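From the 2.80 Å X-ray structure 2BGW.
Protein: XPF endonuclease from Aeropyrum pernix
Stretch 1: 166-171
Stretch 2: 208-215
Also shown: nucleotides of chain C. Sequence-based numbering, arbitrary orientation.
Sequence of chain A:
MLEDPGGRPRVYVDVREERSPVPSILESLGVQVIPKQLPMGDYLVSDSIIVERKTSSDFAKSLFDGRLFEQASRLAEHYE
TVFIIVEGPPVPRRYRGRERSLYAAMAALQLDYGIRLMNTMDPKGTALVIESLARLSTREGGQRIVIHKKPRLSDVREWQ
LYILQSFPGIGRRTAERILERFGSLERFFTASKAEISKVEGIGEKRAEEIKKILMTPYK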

# COMPACT_ATOMS: atom_id res chain seq x y z
N SER A 166 -7.13 -14.34 -4.47
CA SER A 166 -7.54 -15.27 -3.44
C SER A 166 -7.24 -16.73 -3.77
O SER A 166 -7.31 -17.59 -2.91
CB SER A 166 -9.02 -15.07 -3.10
OG SER A 166 -9.86 -15.48 -4.18
N PHE A 167 -6.89 -17.03 -5.02
CA PHE A 167 -6.50 -18.38 -5.40
C PHE A 167 -5.07 -18.66 -4.97
O PHE A 167 -4.22 -17.74 -4.91
CB PHE A 167 -6.61 -18.57 -6.90
CG PHE A 167 -8.02 -18.87 -7.38
CD1 PHE A 167 -9.00 -17.87 -7.44
CD2 PHE A 167 -8.36 -20.15 -7.82
CE1 PHE A 167 -10.30 -18.14 -7.89
CE2 PHE A 167 -9.66 -20.44 -8.28
CZ PHE A 167 -10.62 -19.43 -8.32
N PRO A 168 -4.78 -19.94 -4.67
CA PRO A 168 -3.41 -20.35 -4.41
C PRO A 168 -2.62 -20.16 -5.69
O PRO A 168 -3.21 -20.27 -6.75
CB PRO A 168 -3.56 -21.83 -4.11
CG PRO A 168 -4.98 -21.99 -3.70
CD PRO A 168 -5.71 -21.08 -4.57
N GLY A 169 -1.33 -19.85 -5.60
CA GLY A 169 -0.50 -19.63 -6.78
C GLY A 169 -0.78 -18.31 -7.48
O GLY A 169 0.10 -17.75 -8.14
N ILE A 170 -1.99 -17.79 -7.35
CA ILE A 170 -2.33 -16.53 -8.00
C ILE A 170 -2.09 -15.28 -7.12
O ILE A 170 -2.83 -15.02 -6.13
CB ILE A 170 -3.77 -16.54 -8.53
CG1 ILE A 170 -3.95 -17.72 -9.49
CG2 ILE A 170 -4.09 -15.22 -9.21
CD1 ILE A 170 -5.37 -17.82 -10.06
N GLY A 171 -1.05 -14.52 -7.48
CA GLY A 171 -0.73 -13.26 -6.81
C GLY A 171 -0.97 -12.00 -7.62
O GLY A 171 -1.87 -11.98 -8.44
N GLU A 208 -3.67 -27.33 -12.19
CA GLU A 208 -4.42 -28.45 -11.60
C GLU A 208 -5.13 -27.97 -10.35
O GLU A 208 -6.34 -28.14 -10.21
CB GLU A 208 -3.50 -29.65 -11.29
N GLU A 209 -4.38 -27.34 -9.45
CA GLU A 209 -4.95 -26.85 -8.20
C GLU A 209 -6.18 -25.94 -8.46
O GLU A 209 -7.23 -26.06 -7.79
CB GLU A 209 -3.85 -26.15 -7.37
CG GLU A 209 -4.30 -25.40 -6.09
CD GLU A 209 -4.84 -26.32 -5.01
OE1 GLU A 209 -5.25 -27.45 -5.32
OE2 GLU A 209 -4.86 -25.91 -3.82
N ILE A 210 -6.04 -25.06 -9.46
CA ILE A 210 -7.05 -24.05 -9.75
C ILE A 210 -8.31 -24.74 -10.26
O ILE A 210 -9.42 -24.57 -9.70
CB ILE A 210 -6.56 -23.01 -10.78
CG1 ILE A 210 -5.50 -22.09 -10.15
CG2 ILE A 210 -7.72 -22.18 -11.31
CD1 ILE A 210 -4.65 -21.34 -11.16
N LYS A 211 -8.11 -25.55 -11.32
CA LYS A 211 -9.17 -26.34 -11.90
C LYS A 211 -9.86 -27.16 -10.81
O LYS A 211 -11.07 -27.03 -10.63
CB LYS A 211 -8.64 -27.23 -13.03
CG LYS A 211 -8.44 -26.49 -14.36
CD LYS A 211 -9.65 -26.58 -15.38
CE LYS A 211 -11.05 -26.64 -14.76
NZ LYS A 211 -12.00 -25.81 -15.51
N LYS A 212 -9.09 -27.93 -10.04
CA LYS A 212 -9.66 -28.78 -9.00
C LYS A 212 -10.53 -27.92 -8.10
O LYS A 212 -11.63 -28.35 -7.75
CB LYS A 212 -8.62 -29.58 -8.21
N ILE A 213 -10.10 -26.71 -7.76
CA ILE A 213 -10.94 -25.84 -6.92
C ILE A 213 -12.23 -25.38 -7.62
O ILE A 213 -13.30 -25.31 -7.01
CB ILE A 213 -10.19 -24.62 -6.41
CG1 ILE A 213 -9.20 -25.03 -5.34
CG2 ILE A 213 -11.17 -23.61 -5.81
CD1 ILE A 213 -8.10 -24.02 -5.15
N LEU A 214 -12.12 -25.08 -8.90
CA LEU A 214 -13.23 -24.56 -9.65
C LEU A 214 -14.32 -25.60 -9.80
O LEU A 214 -15.49 -25.24 -9.95
CB LEU A 214 -12.73 -24.14 -11.02
CG LEU A 214 -11.97 -22.83 -11.09
CD1 LEU A 214 -11.25 -22.70 -12.40
CD2 LEU A 214 -12.94 -21.65 -10.88
N MET A 215 -13.94 -26.87 -9.75
CA MET A 215 -14.82 -27.99 -10.16
C MET A 215 -15.22 -28.98 -9.07
O MET A 215 -16.31 -29.53 -9.14
CB MET A 215 -14.20 -28.78 -11.30
CG MET A 215 -13.73 -27.92 -12.44
SD MET A 215 -13.95 -28.72 -14.04
CE MET A 215 -15.77 -28.90 -14.12
P DT C 13 2.30 -13.39 -8.57
OP1 DT C 13 1.02 -13.66 -9.29
OP2 DT C 13 2.59 -11.99 -8.22
O5' DT C 13 2.45 -14.30 -7.25
C5' DT C 13 2.35 -15.73 -7.27
C4' DT C 13 2.47 -16.31 -5.86
O4' DT C 13 3.72 -15.96 -5.18
C3' DT C 13 1.37 -15.87 -4.91
O3' DT C 13 1.05 -17.03 -4.17
C2' DT C 13 2.03 -14.73 -4.10
C1' DT C 13 3.49 -15.19 -4.00
N1 DT C 13 4.65 -14.19 -3.94
C2 DT C 13 5.69 -14.35 -3.03
O2 DT C 13 5.75 -15.23 -2.20
N3 DT C 13 6.71 -13.45 -3.08
C4 DT C 13 6.84 -12.40 -3.96
O4 DT C 13 7.82 -11.65 -3.91
C5 DT C 13 5.75 -12.25 -4.89
C7 DT C 13 5.60 -10.98 -5.67
C6 DT C 13 4.74 -13.14 -4.84
P DG C 14 -0.27 -17.14 -3.27
OP1 DG C 14 -0.49 -18.59 -3.04
OP2 DG C 14 -1.41 -16.32 -3.80
O5' DG C 14 0.31 -16.57 -1.91
C5' DG C 14 1.48 -17.18 -1.39
C4' DG C 14 1.87 -16.56 -0.06
O4' DG C 14 2.83 -15.50 -0.31
C3' DG C 14 0.73 -15.94 0.74
O3' DG C 14 0.99 -16.25 2.11
C2' DG C 14 0.84 -14.44 0.38
C1' DG C 14 2.36 -14.28 0.25
N9 DG C 14 2.92 -13.17 -0.53
C8 DG C 14 2.35 -12.44 -1.53
N7 DG C 14 3.12 -11.50 -2.01
C5 DG C 14 4.30 -11.61 -1.29
C6 DG C 14 5.52 -10.87 -1.36
O6 DG C 14 5.84 -9.92 -2.09
N1 DG C 14 6.46 -11.30 -0.44
C2 DG C 14 6.26 -12.31 0.44
N2 DG C 14 7.32 -12.55 1.21
N3 DG C 14 5.14 -13.03 0.53
C4 DG C 14 4.19 -12.63 -0.37

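How does the loop begin its contact with the helix? Ser166 stays out of reach, and the packing starts at Phe167, whose CA-to-CB bond points toward the helix and whose chi1 lies in the m well. Its ring reaches three aliphatic side chains. Phe167 CZ comes within 4.1 Å of Leu214 CD2, which sits at the ring edge, near the ring plane; Phe167 CE2 lies 4.0 Å from Ile210 CG2 and 4.3 Å from Ile213 CG2, both approached obliquely. Ile210, Ile213 and Leu214 are spaced three and four residues apart or adjacent, so the helical turn gathers them around one aromatic ring. Leu214 starts out sideways from its backbone, but the end of its side chain comes nearer to the loop.

What does Pro168 add? Its CA-to-CB bond also points toward the helix, and Pro168 CD packs 3.8 Å from Ile213 CD1, so Ile213 serves both Phe167 and Pro168. On the more exposed part of the contact, Pro168 CG lies 3.9 Å from Glu209 OE2. That is a van der Waals approach of a carbon to a carboxylate oxygen, and the same oxygen is hydrogen-bonded elsewhere in the structure. No hydrogen bond crosses between loop and helix; the contact rests on the fit of largely apolar surfaces, burying 288 Å² in all.

What does Gly169 do between two residues that pack on the helix? It makes no contact of its own with the helix: even an ideal CB would stay 5.2 Å from Ile210 CD1. Its phi of 74° by itself favours glycine. Its backbone turns to the DNA: Gly169 N donates a hydrogen bond to OP1 of DG14, 3.0 Å away. The turn around it carries a weak hydrogen bond from Ile170 N to Phe167 O, 3.3 Å long. One short loop thus packs the side chains of Phe167, Pro168 and Ile170 on the helix while offering backbone to the DNA phosphates, in keeping with an endonuclease that must hold DNA.

How does the contact end? The CA-to-CB bond of Ile170 points toward the helix, with chi1 in m and chi2 in t, and Ile170 CD1 meets Ile210 CD1 at 3.8 Å. Ile210 is thus touched by both Phe167 and Ile170, two residues that flank the glycine turn. Gly171 makes no contact with the helix. It occupies the N-cap position just before another helix, and its nitrogen, Gly171 N, gives a weak hydrogen bond to OP1 of DT13 at 2.9 Å. The backbone here runs so close to the nucleotide that an ideal CB on Gly171 would lie 2.2 Å from O5' of DT13, a clash.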